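Side-chain contact in mannan endo-1,4-beta-mannosidase (Mytilus edulis, PDB 2C0H), which hydrolyses the internal beta-1,4-mannosidic linkages of mannan backbones, working as a monomeric family 5 glycoside hydrolase with a TIM-barrel fold: residues A[181-186]-A[236-241]. The protein carries 3 engineered substitutions. Residues are numbered along the deposited sequence; the frame is centred on the assembly and turned at random.
Sequences TRHLSG and GFHNLY
Two loops that follow neighbouring parallel strands of the TIM barrel, 155-162 and 221-225, meet at the protein surface through His183, whose imidazole lies against the backbone and side chains of Phe237 and His238. The histidine sits in a short 3-10 turn, 182-184, closed by a backbone bond from Leu184 N to Thr181 O. One face of its ring rests on the Phe237-His238 peptide, with NE2 3.6 Å from His238 N, a packing distance. Leu184 CG packs on the opposite face, offset toward the rim. The two histidines form an offset edge-to-face pair, planes at 81°: His238 turns its CD2 edge to the peptide-covered face, CD2 lying 3.7 Å from ND1 of His183. Beside them, His183 CD2 reaches Phe237 CB at 4.0 Å. With CG between its own backbone N and carbonyl carbon (chi1 69°), His183 turns the ring toward the 236-241 loop. A water in the ring plane, 2.9 Å from NE2 of His183, donates to His238 O and bridges the loops; the backbone O of Lys229 makes a further, weak hydrogen bond with NE2. An alanine in place of His183 would probably leave this water without its imidazole anchor and the His238 edge without a face to pack on. The loops, near the probable substrate-binding Trp226, are thus joined by aromatic and van der Waals packing plus one water bridge, without direct polar bonds between these segments.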
loop_
_atom_site.group_PDB
_atom_site.type_symbol
_atom_site.label_atom_id
_atom_site.label_comp_id
_atom_site.label_asym_id
_atom_site.label_seq_id
_atom_site.Cartn_x
_atom_site.Cartn_y
_atom_site.Cartn_z
ATOM N N THR A 181 6.071 -16.026 -15.137
ATOM C CA THR A 181 6.035 -16.274 -13.693
ATOM C C THR A 181 6.726 -17.584 -13.296
ATOM O O THR A 181 6.472 -18.108 -12.209
ATOM C CB THR A 181 4.586 -16.252 -13.144
ATOM O OG1 THR A 181 3.805 -17.270 -13.780
ATOM C CG2 THR A 181 3.931 -14.898 -13.381
ATOM N N ARG A 182 7.616 -18.097 -14.146
ATOM C CA ARG A 182 8.342 -19.346 -13.832
ATOM C C ARG A 182 9.196 -19.187 -12.587
ATOM O O ARG A 182 9.353 -20.134 -11.812
ATOM C CB ARG A 182 9.188 -19.836 -15.014
ATOM C CG ARG A 182 8.356 -20.444 -16.119
ATOM C CD ARG A 182 9.203 -20.962 -17.254
ATOM N NE ARG A 182 9.858 -19.879 -17.987
ATOM C CZ ARG A 182 11.149 -19.553 -17.897
ATOM N NH1 ARG A 182 11.983 -20.211 -17.093
ATOM N NH2 ARG A 182 11.618 -18.547 -18.627
ATOM N N HIS A 183 9.710 -17.979 -12.385
ATOM C CA HIS A 183 10.525 -17.682 -11.210
ATOM C C HIS A 183 9.738 -17.689 -9.906
ATOM O O HIS A 183 10.352 -17.713 -8.836
ATOM C CB HIS A 183 11.259 -16.347 -11.364
ATOM C CG HIS A 183 10.362 -15.153 -11.334
ATOM N ND1 HIS A 183 9.527 -14.828 -12.379
ATOM C CD2 HIS A 183 10.156 -14.214 -10.382
ATOM C CE1 HIS A 183 8.849 -13.737 -12.078
ATOM N NE2 HIS A 183 9.212 -13.343 -10.870
ATOM N N LEU A 184 8.402 -17.645 -9.981
ATOM C CA LEU A 184 7.549 -17.702 -8.778
ATOM C C LEU A 184 7.163 -19.134 -8.406
ATOM O O LEU A 184 6.563 -19.364 -7.353
ATOM C CB LEU A 184 6.274 -16.865 -8.964
ATOM C CG LEU A 184 6.456 -15.371 -9.278
ATOM C CD1 LEU A 184 5.101 -14.646 -9.367
ATOM C CD2 LEU A 184 7.363 -14.687 -8.257
ATOM N N SER A 185 7.478 -20.095 -9.268
ATOM C CA SER A 185 7.302 -21.513 -8.932
ATOM C C SER A 185 8.110 -21.878 -7.680
ATOM O O SER A 185 9.286 -21.559 -7.592
ATOM C CB SER A 185 7.707 -22.403 -10.105
ATOM O OG SER A 185 6.770 -22.301 -11.159
ATOM N N GLY A 186 7.460 -22.513 -6.707
ATOM C CA GLY A 186 8.108 -22.863 -5.433
ATOM C C GLY A 186 8.178 -21.743 -4.410
ATOM O O GLY A 186 8.692 -21.949 -3.304
ATOM N N GLY A 236 17.638 -12.409 -11.069
ATOM C CA GLY A 236 16.885 -13.432 -11.792
ATOM C C GLY A 236 15.371 -13.386 -11.635
ATOM O O GLY A 236 14.668 -14.340 -12.007
ATOM N N PHE A 237 14.857 -12.281 -11.102
ATOM C CA PHE A 237 13.418 -12.109 -10.902
ATOM C C PHE A 237 12.866 -11.119 -11.919
ATOM O O PHE A 237 13.596 -10.649 -12.791
ATOM C CB PHE A 237 13.138 -11.637 -9.473
ATOM C CG PHE A 237 13.796 -12.479 -8.415
ATOM C CD1 PHE A 237 13.768 -13.862 -8.490
ATOM C CD2 PHE A 237 14.421 -11.879 -7.334
ATOM C CE1 PHE A 237 14.380 -14.642 -7.516
ATOM C CE2 PHE A 237 15.030 -12.654 -6.353
ATOM C CZ PHE A 237 15.000 -14.029 -6.444
ATOM N N HIS A 238 11.571 -10.832 -11.830
ATOM C CA HIS A 238 10.944 -9.835 -12.695
ATOM C C HIS A 238 10.072 -8.884 -11.881
ATOM O O HIS A 238 9.416 -9.297 -10.926
ATOM C CB HIS A 238 10.095 -10.513 -13.769
ATOM C CG HIS A 238 10.890 -11.309 -14.755
ATOM N ND1 HIS A 238 11.824 -10.736 -15.592
ATOM C CD2 HIS A 238 10.886 -12.630 -15.046
ATOM C CE1 HIS A 238 12.361 -11.672 -16.356
ATOM N NE2 HIS A 238 11.813 -12.831 -16.040
ATOM N N ASN A 239 10.072 -7.605 -12.250
ATOM C CA ASN A 239 9.235 -6.600 -11.592
ATOM C C ASN A 239 7.892 -6.450 -12.309
ATOM O O ASN A 239 7.833 -5.871 -13.375
ATOM C CB ASN A 239 9.967 -5.244 -11.545
ATOM C CG ASN A 239 9.242 -4.177 -10.705
ATOM O OD1 ASN A 239 8.173 -4.396 -10.130
ATOM N ND2 ASN A 239 9.846 -2.994 -10.646
ATOM N N LEU A 240 6.828 -6.956 -11.693
ATOM C CA LEU A 240 5.463 -6.812 -12.219
ATOM C C LEU A 240 4.938 -5.380 -12.250
ATOM O O LEU A 240 3.943 -5.114 -12.941
ATOM C CB LEU A 240 4.477 -7.627 -11.376
ATOM C CG LEU A 240 4.598 -9.146 -11.333
ATOM C CD1 LEU A 240 3.644 -9.741 -10.302
ATOM C CD2 LEU A 240 4.311 -9.731 -12.699
ATOM N N TYR A 241 5.549 -4.470 -11.487
ATOM C CA TYR A 241 4.989 -3.126 -11.267
ATOM C C TYR A 241 5.790 -1.994 -11.885
ATOM O O TYR A 241 5.521 -0.839 -11.584
ATOM C CB TYR A 241 4.790 -2.896 -9.762
ATOM C CG TYR A 241 4.037 -4.042 -9.145
ATOM C CD1 TYR A 241 2.708 -4.267 -9.463
ATOM C CD2 TYR A 241 4.667 -4.929 -8.284
ATOM C CE1 TYR A 241 2.018 -5.338 -8.920
ATOM C CE2 TYR A 241 3.986 -5.992 -7.737
ATOM C CZ TYR A 241 2.672 -6.195 -8.051
ATOM O OH TYR A 241 1.989 -7.264 -7.501
HETATM O O HOH W 1 7.242 -11.187 -11.071
#